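Local coordinates for protein alanine racemase (Oenococcus oeni PSU-1, PDB 3HUR) that belongs to the alanine racemase family, joining an N-terminal domain of the TIM-barrel clan to a C-terminal domain rich in beta strands, at residues S255-V260 and A284-G289; S301-N306 and T333-I338. All blocks are in the same frame, centred on the assembly; numbering follows the deposited sequence.

In the fold
Contacts 1 and 2 both lie in the C-terminal domain, their centres about 10 Å apart and on the same side of the chain's centre. They are alternate seams of one mixed sheet: strand 281-286 pairs with 251-263, which pairs with 334-339, which pairs with 302-305, every neighbour antiparallel. The middle seam joins the two contacts through probable backbone hydrogen bonds, from Val335 N to Ser255 O at 2.7 Å and from Ile257 N to Thr333 O at 3.1 Å. Side chains meet as well, Leu286 CD2 packing 3.7 Å from Val335 CG2. Along the chain the contacts follow in series, contact 1 closing before contact 2 opens.

Contact 1. Residues S255-V260 and A284-G289; sequences SEIADV and ATLPFG
A classic beta bulge places Ala258 and Asp259 together opposite Thr285 in an antiparallel pair of strands. Thr285 O takes Ala258 N at 3.0 Å and, more weakly, Asp259 N at 3.5 Å; in return Thr285 N gives Asp259 O a straight bond of 2.8 Å. A small residue suits position 258, where the methyl of Ala258 packs near Pro287 CD and against Val359 of the second subunit. On one face Asp259 CB rests against Thr285 CB, while Thr285 OG1 bonds to a water and to Tyr271 OH of the third subunit. Ile257, being branched, can set both CD1 and CG2 against Ala284 CB, and its CG1 meets Leu286 CD2 at 4.0 Å. Where strand pairing ends, Pro287, the centre of an inverse gamma turn, brings ring carbon CD to Glu256 O at 3.0 Å and to Ser255 OG at 3.2 Å. Ser255 OG, anti to its backbone N (chi1 -179°), also reaches the edge of the Phe288 ring, in its plane and 3.6 Å from CD2; it hydrogen-bonds to Pro9 O. Strand 10-15 touches Ser255 and Phe288, strand 4-6 lies against Ala258, and Val359 of the second subunit also packs on Pro287. Backbone hydrogen bonds between Ala284 and Val323 and between Leu286 and Thr321 join strand 321-324 to 281-286.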
loop_
_atom_site.group_PDB
_atom_site.type_symbol
_atom_site.label_atom_id
_atom_site.label_comp_id
_atom_site.label_asym_id
_atom_site.label_seq_id
_atom_site.Cartn_x
_atom_site.Cartn_y
_atom_site.Cartn_z
ATOM N N SER A 255 -8.820 15.321 15.659
ATOM C CA SER A 255 -7.826 14.913 16.603
ATOM C C SER A 255 -7.757 15.993 17.700
ATOM O O SER A 255 -8.690 16.786 17.846
ATOM C CB SER A 255 -6.493 14.731 15.893
ATOM O OG SER A 255 -5.483 14.297 16.793
ATOM N N GLU A 256 -6.664 16.009 18.463
ATOM C CA GLU A 256 -6.493 16.970 19.543
ATOM C C GLU A 256 -5.025 17.269 19.763
ATOM O O GLU A 256 -4.192 16.494 19.371
ATOM C CB GLU A 256 -7.126 16.437 20.835
ATOM C CG GLU A 256 -6.407 15.234 21.428
ATOM C CD GLU A 256 -7.152 14.611 22.591
ATOM O OE1 GLU A 256 -7.350 15.288 23.601
ATOM O OE2 GLU A 256 -7.530 13.429 22.509
ATOM N N ILE A 257 -4.721 18.388 20.404
ATOM C CA ILE A 257 -3.351 18.781 20.679
ATOM C C ILE A 257 -2.838 17.891 21.815
ATOM O O ILE A 257 -3.429 17.896 22.883
ATOM C CB ILE A 257 -3.286 20.256 21.154
ATOM C CG1 ILE A 257 -3.700 21.214 20.053
ATOM C CG2 ILE A 257 -1.878 20.626 21.646
ATOM C CD1 ILE A 257 -3.571 22.695 20.422
ATOM N N ALA A 258 -1.742 17.163 21.562
ATOM C CA ALA A 258 -1.063 16.301 22.540
ATOM C C ALA A 258 0.139 16.971 23.222
ATOM O O ALA A 258 0.559 16.549 24.293
ATOM C CB ALA A 258 -0.609 14.961 21.878
ATOM N N ASP A 259 0.689 18.009 22.590
ATOM C CA ASP A 259 1.848 18.703 23.120
ATOM C C ASP A 259 1.918 20.125 22.541
ATOM O O ASP A 259 1.706 20.329 21.344
ATOM C CB ASP A 259 3.106 17.906 22.767
ATOM C CG ASP A 259 4.361 18.354 23.551
ATOM O OD1 ASP A 259 4.208 18.806 24.705
ATOM O OD2 ASP A 259 5.501 18.212 23.000
ATOM N N VAL A 260 2.199 21.099 23.405
ATOM C CA VAL A 260 2.495 22.490 22.994
ATOM C C VAL A 260 3.884 22.927 23.494
ATOM O O VAL A 260 4.205 22.769 24.674
ATOM C CB VAL A 260 1.484 23.490 23.548
ATOM C CG1 VAL A 260 1.632 24.821 22.823
ATOM C CG2 VAL A 260 0.072 22.959 23.395
ATOM N N ALA A 284 1.996 23.242 18.200
ATOM C CA ALA A 284 1.275 22.063 18.686
ATOM C C ALA A 284 1.682 20.816 17.881
ATOM O O ALA A 284 1.885 20.873 16.650
ATOM C CB ALA A 284 -0.216 22.303 18.621
ATOM N N THR A 285 1.849 19.726 18.608
ATOM C CA THR A 285 2.029 18.371 18.057
ATOM C C THR A 285 0.698 17.582 18.133
ATOM O O THR A 285 0.100 17.451 19.217
ATOM C CB THR A 285 3.006 17.585 18.913
ATOM O OG1 THR A 285 4.210 18.313 18.984
ATOM C CG2 THR A 285 3.275 16.166 18.359
ATOM N N LEU A 286 0.261 17.052 16.999
ATOM C CA LEU A 286 -1.017 16.361 16.915
ATOM C C LEU A 286 -0.697 14.886 16.738
ATOM O O LEU A 286 0.240 14.539 16.031
ATOM C CB LEU A 286 -1.849 16.897 15.729
ATOM C CG LEU A 286 -1.995 18.418 15.615
ATOM C CD1 LEU A 286 -2.855 18.776 14.429
ATOM C CD2 LEU A 286 -2.559 19.081 16.869
ATOM N N PRO A 287 -1.462 14.010 17.374
ATOM C CA PRO A 287 -1.048 12.634 17.371
ATOM C C PRO A 287 -1.581 11.866 16.164
ATOM O O PRO A 287 -2.207 10.821 16.313
ATOM C CB PRO A 287 -1.608 12.125 18.683
ATOM C CG PRO A 287 -2.923 12.863 18.802
ATOM C CD PRO A 287 -2.596 14.229 18.284
ATOM N N PHE A 288 -1.328 12.384 14.969
ATOM C CA PHE A 288 -1.438 11.587 13.780
ATOM C C PHE A 288 -0.308 11.828 12.811
ATOM O O PHE A 288 0.323 12.869 12.793
ATOM C CB PHE A 288 -2.774 11.848 13.094
ATOM C CG PHE A 288 -3.028 13.283 12.791
ATOM C CD1 PHE A 288 -2.586 13.832 11.626
ATOM C CD2 PHE A 288 -3.713 14.080 13.686
ATOM C CE1 PHE A 288 -2.820 15.150 11.341
ATOM C CE2 PHE A 288 -3.980 15.411 13.395
ATOM C CZ PHE A 288 -3.519 15.939 12.220
ATOM N N GLY A 289 -0.101 10.845 11.950
ATOM C CA GLY A 289 0.843 10.973 10.852
ATOM C C GLY A 289 0.649 9.891 9.838
ATOM O O GLY A 289 -0.433 9.338 9.714
HETATM O O HOH W 1 4.767 20.846 19.814
#

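Contact 2. Residues S301-N306 and T333-I338; sequences SSVIIN and TRVTLI
Ile304 and Thr336 form an antiparallel hydrogen-bonded pair, Ile304 N to Thr336 O and Thr336 N to Ile304 O both measuring 2.9 Å. The first is essentially straight (179°). Ile304 CB lies 3.9 Å from Thr336 O and close to Thr336 CB, on the face of the sheet that the two side chains share. With CG1 anti to the carbonyl carbon (chi1 -66°), the next atom meets Ile338 CG1 and CD1, and the tip, CD1, ends 3.9 Å from Ile338 CG1, the two side chains crossing at about a right angle. The beta-branched Val303, Ile305 and Val335 suit an extended strand, and the two methyls of Val335 let it touch both of the others: CG1 meets Val303 CB at 3.8 Å, CG2 meets Ile305 CG1 at 3.7 Å. Ile305 CG2 also meets the methyl of Thr333, whose hydroxyl bonds to Pro330 O. Beyond the Ile304-Thr336 pair, toward Ile338, a water lies between the strands, accepting from Ile338 N and 2.7 Å from Ser302 O, to which it can donate. Strand 308-311 lies beside 302-305, with Met310 on Ile305 and Arg309 on Ser302 and Ile338; strand 251-263 flanks 334-339, placing Ser252 and Cys254 against Thr336.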
loop_
_atom_site.group_PDB
_atom_site.type_symbol
_atom_site.label_atom_id
_atom_site.label_comp_id
_atom_site.label_asym_id
_atom_site.label_seq_id
_atom_site.Cartn_x
_atom_site.Cartn_y
_atom_site.Cartn_z
ATOM N N SER A 301 -1.543 21.069 4.471
ATOM C CA SER A 301 -1.073 22.435 4.755
ATOM C C SER A 301 -1.821 23.155 5.872
ATOM O O SER A 301 -1.331 24.165 6.397
ATOM C CB SER A 301 -1.143 23.289 3.489
ATOM O OG SER A 301 -2.345 23.068 2.779
ATOM N N SER A 302 -2.986 22.653 6.269
ATOM C CA SER A 302 -3.788 23.345 7.273
ATOM C C SER A 302 -4.715 22.462 8.070
ATOM O O SER A 302 -5.165 21.437 7.589
ATOM C CB SER A 302 -4.650 24.384 6.577
ATOM O OG SER A 302 -3.952 25.588 6.541
ATOM N N VAL A 303 -5.039 22.892 9.280
ATOM C CA VAL A 303 -6.075 22.222 10.056
ATOM C C VAL A 303 -6.942 23.309 10.651
ATOM O O VAL A 303 -6.555 24.483 10.625
ATOM C CB VAL A 303 -5.459 21.339 11.158
ATOM C CG1 VAL A 303 -4.605 20.242 10.550
ATOM C CG2 VAL A 303 -4.618 22.175 12.098
ATOM N N ILE A 304 -8.101 22.933 11.181
ATOM C CA ILE A 304 -8.961 23.875 11.863
ATOM C C ILE A 304 -8.917 23.683 13.362
ATOM O O ILE A 304 -9.192 22.606 13.883
ATOM C CB ILE A 304 -10.430 23.736 11.409
ATOM C CG1 ILE A 304 -10.580 24.126 9.940
ATOM C CG2 ILE A 304 -11.361 24.568 12.287
ATOM C CD1 ILE A 304 -11.730 23.369 9.231
ATOM N N ILE A 305 -8.588 24.763 14.047
ATOM C CA ILE A 305 -8.624 24.814 15.488
ATOM C C ILE A 305 -9.378 26.068 15.862
ATOM O O ILE A 305 -9.036 27.173 15.409
ATOM C CB ILE A 305 -7.211 24.906 16.082
ATOM C CG1 ILE A 305 -6.451 23.604 15.871
ATOM C CG2 ILE A 305 -7.278 25.158 17.553
ATOM C CD1 ILE A 305 -4.969 23.721 16.092
ATOM N N ASN A 306 -10.413 25.899 16.680
ATOM C CA ASN A 306 -11.167 27.048 17.181
ATOM C C ASN A 306 -11.806 27.859 16.064
ATOM O O ASN A 306 -11.719 29.094 16.045
ATOM C CB ASN A 306 -10.246 27.963 17.987
ATOM C CG ASN A 306 -10.950 28.583 19.167
ATOM O OD1 ASN A 306 -11.080 27.952 20.212
ATOM N ND2 ASN A 306 -11.395 29.812 19.018
ATOM N N THR A 333 -7.252 20.397 23.220
ATOM C CA THR A 333 -7.997 21.225 22.304
ATOM C C THR A 333 -8.243 20.508 20.992
ATOM O O THR A 333 -7.314 20.016 20.391
ATOM C CB THR A 333 -7.214 22.513 22.010
ATOM O OG1 THR A 333 -7.116 23.280 23.220
ATOM C CG2 THR A 333 -7.881 23.343 20.935
ATOM N N ARG A 334 -9.501 20.508 20.539
ATOM C CA ARG A 334 -9.918 19.774 19.363
ATOM C C ARG A 334 -9.305 20.303 18.110
ATOM O O ARG A 334 -9.156 21.495 17.981
ATOM C CB ARG A 334 -11.427 19.853 19.192
ATOM C CG ARG A 334 -11.946 18.984 18.037
ATOM C CD ARG A 334 -13.444 18.849 18.091
ATOM N NE ARG A 334 -14.051 19.902 17.295
ATOM C CZ ARG A 334 -15.352 20.078 17.123
ATOM N NH1 ARG A 334 -16.247 19.292 17.724
ATOM N NH2 ARG A 334 -15.757 21.073 16.340
ATOM N N VAL A 335 -8.973 19.400 17.191
ATOM C CA VAL A 335 -8.477 19.765 15.871
ATOM C C VAL A 335 -9.309 19.058 14.809
ATOM O O VAL A 335 -9.723 17.917 14.993
ATOM C CB VAL A 335 -7.042 19.347 15.718
ATOM C CG1 VAL A 335 -6.573 19.630 14.346
ATOM C CG2 VAL A 335 -6.166 20.062 16.773
ATOM N N THR A 336 -9.605 19.759 13.720
ATOM C CA THR A 336 -10.400 19.187 12.635
ATOM C C THR A 336 -9.571 19.183 11.353
ATOM O O THR A 336 -8.942 20.164 10.997
ATOM C CB THR A 336 -11.717 19.940 12.401
ATOM O OG1 THR A 336 -12.480 19.933 13.604
ATOM C CG2 THR A 336 -12.538 19.262 11.323
ATOM N N LEU A 337 -9.563 18.044 10.683
ATOM C CA LEU A 337 -8.817 17.893 9.469
ATOM C C LEU A 337 -9.639 18.416 8.313
ATOM O O LEU A 337 -10.857 18.442 8.390
ATOM C CB LEU A 337 -8.428 16.425 9.293
ATOM C CG LEU A 337 -7.093 16.263 10.025
ATOM C CD1 LEU A 337 -7.201 15.364 11.192
ATOM C CD2 LEU A 337 -5.990 15.861 9.029
ATOM N N ILE A 338 -8.942 18.865 7.263
ATOM C CA ILE A 338 -9.560 19.382 6.060
ATOM C C ILE A 338 -9.248 18.464 4.904
ATOM O O ILE A 338 -8.091 18.127 4.664
ATOM C CB ILE A 338 -9.017 20.774 5.664
ATOM C CG1 ILE A 338 -9.126 21.770 6.839
ATOM C CG2 ILE A 338 -9.748 21.278 4.378
ATOM C CD1 ILE A 338 -8.385 23.106 6.557
HETATM O O HOH W 2 -6.170 18.973 7.099
#